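Side-chain contacts in NanU sialic acid binding protein (Bacteroides fragilis, PDB 4L7T), which binds sialic acid with high affinity as a SusD-like protein of the outer membrane, probably capturing the sugar for uptake: residues T185-E188 against K189-S193; Y195-K198 against Y199-Y203; W204-A207 against A208-L212; T233-T236 against A237-I241. All coordinates share one frame; numbering follows the deposited sequence.

Contact 1 of 4, residues T185-E188 against K189-S193; sequences TASE and KGFGS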
loop_
_atom_site.group_PDB
_atom_site.type_symbol
_atom_site.label_atom_id
_atom_site.label_comp_id
_atom_site.label_asym_id
_atom_site.label_seq_id
_atom_site.Cartn_x
_atom_site.Cartn_y
_atom_site.Cartn_z
ATOM N N THR A 185 12.701 17.166 3.321
ATOM C CA THR A 185 13.476 18.327 2.856
ATOM C C THR A 185 14.865 17.909 2.427
ATOM O O THR A 185 15.327 18.396 1.395
ATOM C CB THR A 185 13.600 19.346 4.020
ATOM O OG1 THR A 185 12.294 19.797 4.395
ATOM C CG2 THR A 185 14.330 20.581 3.560
ATOM N N ALA A 186 15.546 17.019 3.137
ATOM C CA ALA A 186 16.869 16.575 2.674
ATOM C C ALA A 186 16.772 15.768 1.373
ATOM O O ALA A 186 17.668 15.833 0.491
ATOM C CB ALA A 186 17.557 15.704 3.805
ATOM N N SER A 187 15.717 14.941 1.202
ATOM C CA SER A 187 15.499 14.198 -0.035
ATOM C C SER A 187 15.313 15.168 -1.234
ATOM O O SER A 187 15.911 14.958 -2.300
ATOM C CB SER A 187 14.242 13.253 0.097
ATOM O OG SER A 187 14.037 12.654 -1.151
ATOM N N GLU A 188 14.456 16.174 -1.066
ATOM C CA GLU A 188 14.204 17.184 -2.097
ATOM C C GLU A 188 15.485 17.896 -2.435
ATOM O O GLU A 188 15.714 18.155 -3.627
ATOM C CB GLU A 188 13.178 18.205 -1.584
ATOM C CG GLU A 188 11.767 17.607 -1.516
ATOM C CD GLU A 188 10.727 18.659 -1.102
ATOM O OE1 GLU A 188 10.748 19.144 0.036
ATOM O OE2 GLU A 188 9.942 19.103 -1.985
ATOM N N LYS A 189 16.260 18.241 -1.401
ATOM C CA LYS A 189 17.550 18.893 -1.652
ATOM C C LYS A 189 18.421 18.003 -2.548
ATOM O O LYS A 189 19.106 18.537 -3.490
ATOM C CB LYS A 189 18.234 19.254 -0.338
ATOM C CG LYS A 189 19.525 20.100 -0.537
ATOM C CD LYS A 189 20.305 20.199 0.759
ATOM C CE LYS A 189 21.598 21.030 0.529
ATOM N NZ LYS A 189 21.328 22.431 0.824
ATOM N N GLY A 190 18.413 16.671 -2.318
ATOM C CA GLY A 190 19.274 15.771 -3.081
ATOM C C GLY A 190 18.811 15.729 -4.532
ATOM O O GLY A 190 19.611 15.821 -5.494
ATOM N N PHE A 191 17.490 15.602 -4.747
ATOM C CA PHE A 191 17.056 15.545 -6.130
ATOM C C PHE A 191 17.137 16.834 -6.903
ATOM O O PHE A 191 17.221 16.780 -8.144
ATOM C CB PHE A 191 15.611 15.024 -6.210
ATOM C CG PHE A 191 15.464 13.592 -5.788
ATOM C CD1 PHE A 191 16.165 12.550 -6.484
ATOM C CD2 PHE A 191 14.591 13.232 -4.730
ATOM C CE1 PHE A 191 16.013 11.158 -6.141
ATOM C CE2 PHE A 191 14.454 11.906 -4.356
ATOM C CZ PHE A 191 15.127 10.828 -5.045
ATOM N N GLY A 192 17.034 17.948 -6.211
ATOM C CA GLY A 192 17.022 19.295 -6.860
ATOM C C GLY A 192 15.756 19.421 -7.728
ATOM O O GLY A 192 14.630 19.183 -7.264
ATOM N N SER A 193 15.951 19.735 -9.002
ATOM C CA SER A 193 14.840 19.775 -9.906
ATOM C C SER A 193 14.736 18.539 -10.788
ATOM O O SER A 193 14.015 18.577 -11.778
ATOM C CB SER A 193 14.953 21.015 -10.817
ATOM O OG SER A 193 16.178 20.998 -11.496
HETATM O O HOH W 1 13.964 20.455 -4.828
#
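S187 and F191 meet one helical turn apart, with a hydroxyl lying against an aromatic ring. The S187 hydroxyl stands anti to its own nitrogen (chi1 176°), which carries OG forward along the helix to 3.3 Å from F191 CE2. On the same flank the S187 carbonyl reaches the ring obliquely, its O 3.3 Å from F191 CD2. Beyond the pair, Y126 meets the F191 ring edge-to-face, M206 and T209 also touch that ring, and S187 OG is hydrogen-bonded to G129 O, so this flank is buried.

The backbone bonds make up the last turn of helix 173-191. K189 N reaches T185 O and F191 N reaches S187 O, each at 3.0 Å, and G190 N bonds to A186 O in the same i to i+4 pattern. G192 closes the series through its N, 2.9 Å from E188 O. Here the helix terminates: G192 takes a positive phi of 65° and turns the chain away. A water donates both to E188 O and, at 2.8 Å, to G192 O, bridging the last turn and the departing chain.

The charged side chains diverge. K189 lays CB 3.5 Å from T185 O, but its long chain runs out into solvent. E188 swings its carboxylate the other way, where OE2 takes a hydrogen bond from Q210 NE2 and a salt bridge from K213.

Contact 2 of 4, residues Y195-K198 against Y199-Y203; sequences YSFK and YGRYY. With EDO (1,2-ethanediol), chain G.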
loop_
_atom_site.group_PDB
_atom_site.type_symbol
_atom_site.label_atom_id
_atom_site.label_comp_id
_atom_site.label_asym_id
_atom_site.label_seq_id
_atom_site.Cartn_x
_atom_site.Cartn_y
_atom_site.Cartn_z
ATOM N N TYR A 195 13.166 15.409 -11.796
ATOM C CA TYR A 195 12.007 14.511 -11.618
ATOM C C TYR A 195 12.088 13.255 -12.452
ATOM O O TYR A 195 11.079 12.536 -12.642
ATOM C CB TYR A 195 10.689 15.286 -11.969
ATOM C CG TYR A 195 10.157 16.142 -10.847
ATOM C CD1 TYR A 195 9.011 15.739 -10.139
ATOM C CD2 TYR A 195 10.797 17.303 -10.461
ATOM C CE1 TYR A 195 8.499 16.508 -9.138
ATOM C CE2 TYR A 195 10.299 18.090 -9.348
ATOM C CZ TYR A 195 9.139 17.638 -8.708
ATOM O OH TYR A 195 8.654 18.397 -7.628
ATOM N N SER A 196 13.270 12.930 -12.997
ATOM C CA SER A 196 13.351 11.740 -13.804
ATOM C C SER A 196 13.306 10.493 -12.914
ATOM O O SER A 196 13.663 10.533 -11.724
ATOM C CB SER A 196 14.673 11.714 -14.637
ATOM O OG SER A 196 15.768 11.469 -13.762
ATOM N N PHE A 197 12.924 9.380 -13.518
ATOM C CA PHE A 197 13.097 8.102 -12.794
ATOM C C PHE A 197 14.489 7.526 -13.195
ATOM O O PHE A 197 14.569 6.670 -14.069
ATOM C CB PHE A 197 11.985 7.182 -13.184
ATOM C CG PHE A 197 10.625 7.730 -12.807
ATOM C CD1 PHE A 197 10.129 7.543 -11.511
ATOM C CD2 PHE A 197 9.827 8.368 -13.755
ATOM C CE1 PHE A 197 8.857 8.029 -11.149
ATOM C CE2 PHE A 197 8.551 8.889 -13.410
ATOM C CZ PHE A 197 8.060 8.688 -12.094
ATOM N N LYS A 198 15.518 8.027 -12.558
ATOM C CA LYS A 198 16.896 7.718 -13.045
ATOM C C LYS A 198 17.169 6.234 -13.115
ATOM O O LYS A 198 17.746 5.732 -14.101
ATOM C CB LYS A 198 17.900 8.429 -12.171
ATOM C CG LYS A 198 19.355 8.146 -12.572
ATOM C CD LYS A 198 20.227 8.841 -11.531
ATOM C CE LYS A 198 21.753 8.734 -11.936
ATOM N NZ LYS A 198 22.620 9.420 -10.954
ATOM N N TYR A 199 16.679 5.490 -12.114
ATOM C CA TYR A 199 16.894 4.059 -12.054
ATOM C C TYR A 199 15.616 3.281 -12.379
ATOM O O TYR A 199 15.538 2.050 -12.157
ATOM C CB TYR A 199 17.484 3.636 -10.699
ATOM C CG TYR A 199 18.826 4.267 -10.450
ATOM C CD1 TYR A 199 19.870 4.074 -11.363
ATOM C CD2 TYR A 199 19.060 5.119 -9.367
ATOM C CE1 TYR A 199 21.138 4.718 -11.103
ATOM C CE2 TYR A 199 20.307 5.746 -9.105
ATOM C CZ TYR A 199 21.314 5.582 -10.006
ATOM O OH TYR A 199 22.527 6.173 -9.745
ATOM N N GLY A 200 14.588 3.984 -12.842
ATOM C CA GLY A 200 13.358 3.312 -13.174
ATOM C C GLY A 200 12.316 3.455 -12.024
ATOM O O GLY A 200 12.599 4.020 -11.007
ATOM N N ARG A 201 11.103 3.006 -12.313
ATOM C CA ARG A 201 9.948 3.218 -11.378
ATOM C C ARG A 201 9.936 2.227 -10.201
ATOM O O ARG A 201 9.062 2.352 -9.342
ATOM C CB ARG A 201 8.632 3.197 -12.138
ATOM C CG ARG A 201 8.522 4.395 -13.223
ATOM C CD ARG A 201 7.524 4.070 -14.354
ATOM N NE ARG A 201 7.720 5.067 -15.433
ATOM C CZ ARG A 201 7.083 6.243 -15.537
ATOM N NH1 ARG A 201 6.162 6.637 -14.622
ATOM N NH2 ARG A 201 7.354 7.060 -16.593
ATOM N N TYR A 202 10.936 1.313 -10.178
ATOM C CA TYR A 202 11.104 0.451 -9.019
ATOM C C TYR A 202 12.241 0.888 -8.121
ATOM O O TYR A 202 12.607 0.113 -7.212
ATOM C CB TYR A 202 11.480 -0.946 -9.487
ATOM C CG TYR A 202 10.681 -1.652 -10.491
ATOM C CD1 TYR A 202 9.455 -2.218 -10.149
ATOM C CD2 TYR A 202 11.192 -1.882 -11.770
ATOM C CE1 TYR A 202 8.735 -2.957 -11.054
ATOM C CE2 TYR A 202 10.467 -2.641 -12.695
ATOM C CZ TYR A 202 9.244 -3.177 -12.315
ATOM O OH TYR A 202 8.479 -3.906 -13.171
ATOM N N TYR A 203 12.722 2.137 -8.261
ATOM C CA TYR A 203 13.658 2.804 -7.388
ATOM C C TYR A 203 13.077 4.107 -6.964
ATOM O O TYR A 203 12.319 4.749 -7.762
ATOM C CB TYR A 203 15.059 3.041 -8.088
ATOM C CG TYR A 203 15.808 1.701 -8.162
ATOM C CD1 TYR A 203 16.713 1.366 -7.182
ATOM C CD2 TYR A 203 15.506 0.796 -9.146
ATOM C CE1 TYR A 203 17.355 0.124 -7.194
ATOM C CE2 TYR A 203 16.139 -0.496 -9.158
ATOM C CZ TYR A 203 17.019 -0.795 -8.159
ATOM O OH TYR A 203 17.684 -2.020 -8.169
HETATM C C1 EDO G . 11.773 9.061 -16.745
HETATM O O1 EDO G . 13.126 9.021 -16.348
HETATM C C2 EDO G . 11.313 10.480 -16.554
HETATM O O2 EDO G . 10.552 10.792 -17.715
HETATM O O HOH W 2 23.118 8.485 -8.370
#
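F197 and R201 form the tight half of this double turn. R201 CG sits over one face of the phenyl ring, a CH-pi contact at 4.0 Å from the F197 ring centroid. The R201 chain then runs extended from CG to NE and brings the guanidinium over the far rim, tilted 35° to the ring, with NH1 3.5 Å from F197 CE2. That group is held in place from outside, since NH1 bonds to I267 O and NH2 to N246 O. Underneath, G200 N closes the type I turn from F197 by a bond of 3.0 Å to F197 O, arriving well above the carbonyl plane. A second type I turn, G200 to Y203, follows directly.

The other half lies at the surface. K198 stretches fully extended alongside Y199, pointing the same way, and its CG rests over the centre of the phenol at 4.0 Å from the Y199 ring centroid. The polar ends are joined by one water, 2.8 Å from K198 NZ, which donates to it, and equally far from Y199 OH. On the F197 side an ethanediol, probably from the crystallisation liquor, receives the F197 N-H on O1 and lays C1 at the ring edge.

Methylenes and a guanidinium laid over aromatic faces let this loop between helices 173-191 and 206-223 pack its long cationic chains, leaving the lysine end hydrated and the arginine end committed to backbone carbonyls.

Contact 3 of 4, residues W204-A207 against A208-L212; sequences WSMA and ATQML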
loop_
_atom_site.group_PDB
_atom_site.type_symbol
_atom_site.label_atom_id
_atom_site.label_comp_id
_atom_site.label_asym_id
_atom_site.label_seq_id
_atom_site.Cartn_x
_atom_site.Cartn_y
_atom_site.Cartn_z
ATOM N N TRP A 204 13.481 4.581 -5.788
ATOM C CA TRP A 204 12.943 5.826 -5.297
ATOM C C TRP A 204 13.361 7.023 -6.194
ATOM O O TRP A 204 14.424 6.996 -6.840
ATOM C CB TRP A 204 13.378 6.020 -3.827
ATOM C CG TRP A 204 12.528 7.014 -3.098
ATOM C CD1 TRP A 204 12.708 8.336 -3.034
ATOM C CD2 TRP A 204 11.309 6.715 -2.375
ATOM N NE1 TRP A 204 11.688 8.935 -2.221
ATOM C CE2 TRP A 204 10.861 7.937 -1.792
ATOM C CE3 TRP A 204 10.628 5.533 -2.088
ATOM C CZ2 TRP A 204 9.674 8.029 -1.003
ATOM C CZ3 TRP A 204 9.425 5.621 -1.284
ATOM C CH2 TRP A 204 8.978 6.852 -0.783
ATOM N N SER A 205 12.524 8.046 -6.264
ATOM C CA SER A 205 12.746 9.197 -7.227
ATOM C C SER A 205 12.101 10.438 -6.590
ATOM O O SER A 205 11.422 10.335 -5.537
ATOM C CB SER A 205 12.075 8.900 -8.564
ATOM O OG SER A 205 10.663 8.861 -8.413
ATOM N N MET A 206 12.288 11.606 -7.212
ATOM C CA MET A 206 11.601 12.792 -6.722
ATOM C C MET A 206 10.078 12.670 -6.667
ATOM O O MET A 206 9.495 13.144 -5.674
ATOM C CB MET A 206 11.999 14.024 -7.614
ATOM C CG MET A 206 11.382 15.299 -7.119
ATOM S SD MET A 206 11.811 15.855 -5.461
ATOM C CE MET A 206 12.090 17.618 -5.767
ATOM N N ALA A 207 9.465 12.050 -7.669
ATOM C CA ALA A 207 7.986 11.939 -7.644
ATOM C C ALA A 207 7.530 11.096 -6.436
ATOM O O ALA A 207 6.487 11.340 -5.873
ATOM C CB ALA A 207 7.475 11.329 -8.884
ATOM N N ALA A 208 8.288 10.075 -6.048
ATOM C CA ALA A 208 7.945 9.300 -4.847
ATOM C C ALA A 208 8.092 10.192 -3.591
ATOM O O ALA A 208 7.250 10.147 -2.712
ATOM C CB ALA A 208 8.923 8.057 -4.704
ATOM N N THR A 209 9.156 11.014 -3.506
ATOM C CA THR A 209 9.279 11.942 -2.397
ATOM C C THR A 209 8.115 12.884 -2.363
ATOM O O THR A 209 7.559 13.150 -1.288
ATOM C CB THR A 209 10.642 12.752 -2.434
ATOM O OG1 THR A 209 11.655 11.775 -2.077
ATOM C CG2 THR A 209 10.681 13.860 -1.400
ATOM N N GLN A 210 7.676 13.373 -3.538
ATOM C CA GLN A 210 6.550 14.335 -3.542
ATOM C C GLN A 210 5.207 13.660 -3.151
ATOM O O GLN A 210 4.371 14.283 -2.490
ATOM C CB GLN A 210 6.390 15.011 -4.912
ATOM C CG GLN A 210 7.603 15.932 -5.264
ATOM C CD GLN A 210 7.800 16.989 -4.258
ATOM O OE1 GLN A 210 6.867 17.692 -3.906
ATOM N NE2 GLN A 210 9.039 17.156 -3.794
ATOM N N MET A 211 5.041 12.373 -3.523
ATOM C CA MET A 211 3.815 11.677 -3.093
ATOM C C MET A 211 3.843 11.529 -1.541
ATOM O O MET A 211 2.821 11.801 -0.875
ATOM C CB MET A 211 3.787 10.251 -3.679
ATOM C CG MET A 211 3.389 10.152 -5.133
ATOM S SD MET A 211 1.673 10.607 -5.406
ATOM C CE MET A 211 0.801 9.251 -4.581
ATOM N N LEU A 212 4.997 11.105 -0.978
ATOM C CA LEU A 212 5.085 10.913 0.441
ATOM C C LEU A 212 4.883 12.287 1.112
ATOM O O LEU A 212 4.193 12.380 2.150
ATOM C CB LEU A 212 6.508 10.382 0.738
ATOM C CG LEU A 212 6.833 10.316 2.217
ATOM C CD1 LEU A 212 5.864 9.354 2.986
ATOM C CD2 LEU A 212 8.272 9.850 2.481
#
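W204 lies against A208 and T209, just ahead of the first turn of helix 206-223. From CB the side chain leaves anti to the backbone nitrogen (chi1 -161°), and a nearly perpendicular chi2 stands the indole across the helix start. CG, the first ring atom, is 4.1 Å from A208 CB. Along the pyrrole edge CD1 comes near T209 OG1, and the next atom, NE1, makes the polar contact: its N-H points straight at T209 OG1, 2.8 Å away, with the oxygen only 6° out of the ring plane and an angle of 164° at the hydrogen. CD2 and CE2, the fused bond, have the A208 methyl above them, with CE2 3.5 Å from A208 CB. That methyl sits over the centre of the six-membered ring, a CH-pi contact at 3.6 Å from the centroid, so CE3 and CH2 lie beneath it too. W204 CZ2 passes 3.6 Å from A208 O. It also grazes L212 CD2.

S205 is the N-cap residue, and its carbonyl O receives T209 N in the first i to i+4 bond of the helix. The next residue, M206, bends at chi2, so that SD accepts a weak hydrogen bond at 3.5 Å from Q210 NE2, one turn ahead; E188 is the stronger partner of that amide.

T209 OG1 is also hydrogen-bonded to S187 OG, and F269 meets the indole edge-to-face. The buried indole N-H is thus satisfied by the first turn of the helix that W204 precedes, fixing the ring's rotation, while the hydroxyl that receives it ties the turn to helix 173-191.

Contact 4 of 4, residues T233-T236 against A237-I241; sequences TAKT and ALQSI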
loop_
_atom_site.group_PDB
_atom_site.type_symbol
_atom_site.label_atom_id
_atom_site.label_comp_id
_atom_site.label_asym_id
_atom_site.label_seq_id
_atom_site.Cartn_x
_atom_site.Cartn_y
_atom_site.Cartn_z
ATOM N N THR A 233 0.778 22.944 1.550
ATOM C CA THR A 233 2.055 22.265 1.245
ATOM C C THR A 233 1.784 20.950 0.474
ATOM O O THR A 233 2.498 20.555 -0.491
ATOM C CB THR A 233 2.878 22.048 2.526
ATOM O OG1 THR A 233 3.149 23.345 3.138
ATOM C CG2 THR A 233 4.161 21.328 2.227
ATOM N N ALA A 234 0.806 20.194 0.960
ATOM C CA ALA A 234 0.535 18.892 0.327
ATOM C C ALA A 234 0.024 19.094 -1.122
ATOM O O ALA A 234 0.440 18.378 -2.103
ATOM C CB ALA A 234 -0.520 18.093 1.168
ATOM N N LYS A 235 -0.869 20.090 -1.294
ATOM C CA LYS A 235 -1.412 20.376 -2.631
ATOM C C LYS A 235 -0.286 20.750 -3.597
ATOM O O LYS A 235 -0.233 20.233 -4.754
ATOM C CB LYS A 235 -2.436 21.542 -2.495
ATOM C CG LYS A 235 -3.006 21.913 -3.856
ATOM C CD LYS A 235 -4.180 22.971 -3.738
ATOM C CE LYS A 235 -3.558 24.172 -3.240
ATOM N NZ LYS A 235 -4.520 25.305 -3.687
ATOM N N THR A 236 0.636 21.619 -3.145
ATOM C CA THR A 236 1.739 22.106 -3.998
ATOM C C THR A 236 2.668 20.925 -4.398
ATOM O O THR A 236 3.108 20.801 -5.554
ATOM C CB THR A 236 2.541 23.135 -3.233
ATOM O OG1 THR A 236 1.665 24.247 -3.024
ATOM C CG2 THR A 236 3.826 23.598 -3.956
ATOM N N ALA A 237 2.864 20.002 -3.461
ATOM C CA ALA A 237 3.722 18.805 -3.790
ATOM C C ALA A 237 3.069 17.943 -4.871
ATOM O O ALA A 237 3.742 17.498 -5.808
ATOM C CB ALA A 237 3.918 17.919 -2.456
ATOM N N LEU A 238 1.754 17.649 -4.711
ATOM C CA LEU A 238 1.055 16.728 -5.627
ATOM C C LEU A 238 0.975 17.434 -6.975
ATOM O O LEU A 238 1.137 16.765 -8.011
ATOM C CB LEU A 238 -0.300 16.367 -5.029
ATOM C CG LEU A 238 -0.090 15.636 -3.661
ATOM C CD1 LEU A 238 -1.442 15.609 -2.832
ATOM C CD2 LEU A 238 0.335 14.182 -3.937
ATOM N N GLN A 239 0.785 18.757 -6.969
ATOM C CA GLN A 239 0.699 19.528 -8.229
ATOM C C GLN A 239 2.030 19.451 -8.991
ATOM O O GLN A 239 2.032 19.455 -10.239
ATOM C CB GLN A 239 0.316 21.022 -7.982
ATOM C CG GLN A 239 -1.176 21.092 -7.737
ATOM C CD GLN A 239 -1.655 22.513 -7.320
ATOM O OE1 GLN A 239 -0.910 23.294 -6.751
ATOM N NE2 GLN A 239 -2.887 22.755 -7.511
ATOM N N SER A 240 3.121 19.352 -8.239
ATOM C CA SER A 240 4.487 19.282 -8.844
ATOM C C SER A 240 4.670 17.931 -9.585
ATOM O O SER A 240 5.448 17.877 -10.507
ATOM C CB SER A 240 5.597 19.646 -7.816
ATOM O OG SER A 240 5.939 18.452 -7.135
ATOM N N ILE A 241 3.971 16.870 -9.135
ATOM C CA ILE A 241 4.009 15.584 -9.886
ATOM C C ILE A 241 3.218 15.676 -11.169
ATOM O O ILE A 241 3.664 15.318 -12.272
ATOM C CB ILE A 241 3.436 14.452 -9.000
ATOM C CG1 ILE A 241 4.324 14.278 -7.777
ATOM C CG2 ILE A 241 3.278 13.124 -9.859
ATOM C CD1 ILE A 241 3.565 13.380 -6.772
HETATM O O HOH W 3 -0.590 25.110 -4.272
#
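K235 and Q239 come alongside each other because their first torsions differ: K235 sends CG anti to its nitrogen (chi1 178°), forward along the helix, whereas Q239 holds CG beside its own nitrogen (chi1 -79°), leaning back. The two chains then run side by side in the same direction, with K235 CG 3.8 Å from the amide NE2 of Q239. Further out K235 bends at chi3 and delivers NZ to a salt bridge with E404, while L395 touches both chains.

The other end of the Q239 amide is tied by water. OE1 accepts from a molecule that lies 3.1 Å away and also bonds to T236 OG1, at 2.7 Å, which makes a bridge across three residues on the outer face. T236 OG1 is further hydrogen-bonded to T232 O.

On the inner face L238 folds its CG to 3.2 Å from A234 O, lying over the preceding turn. S240 turns its hydroxyl back onto the chain, with OG donating to A237 O at 2.7 Å. S240 OG is also hydrogen-bonded to Y195 OH. Four backbone bonds, from A237 N to T233 O through S240 N to T236 O, run beneath all this in the regular i to i+4 order.

A237 and I241 pack on helix 206-223, K235, L238, Q239 and I241 touch helix 388-401, and water meets T236 and Q239: a partly buried, perhaps amphipathic helix of the TPR-clan SusD scaffold.

The four contacts come in series along the chain. Contact 1 closes helix 173-191, contact 2 is the loop that follows, contact 3 opens helix 206-223, and contact 4 lies in the next helix, 227-244. Contact 3 is the central member, with its centre about 10 Å from those of contacts 1 and 2 and about 11 Å from that of contact 4, touching all three. Contacts 1 and 4 do not touch, their nearest atoms being about 6 Å apart. Contact 2, though about 19 Å from contact 4 between centres, still reaches it through Y195. Loop and consecutive helices are thereby locked into one unit of this helix-rich protein.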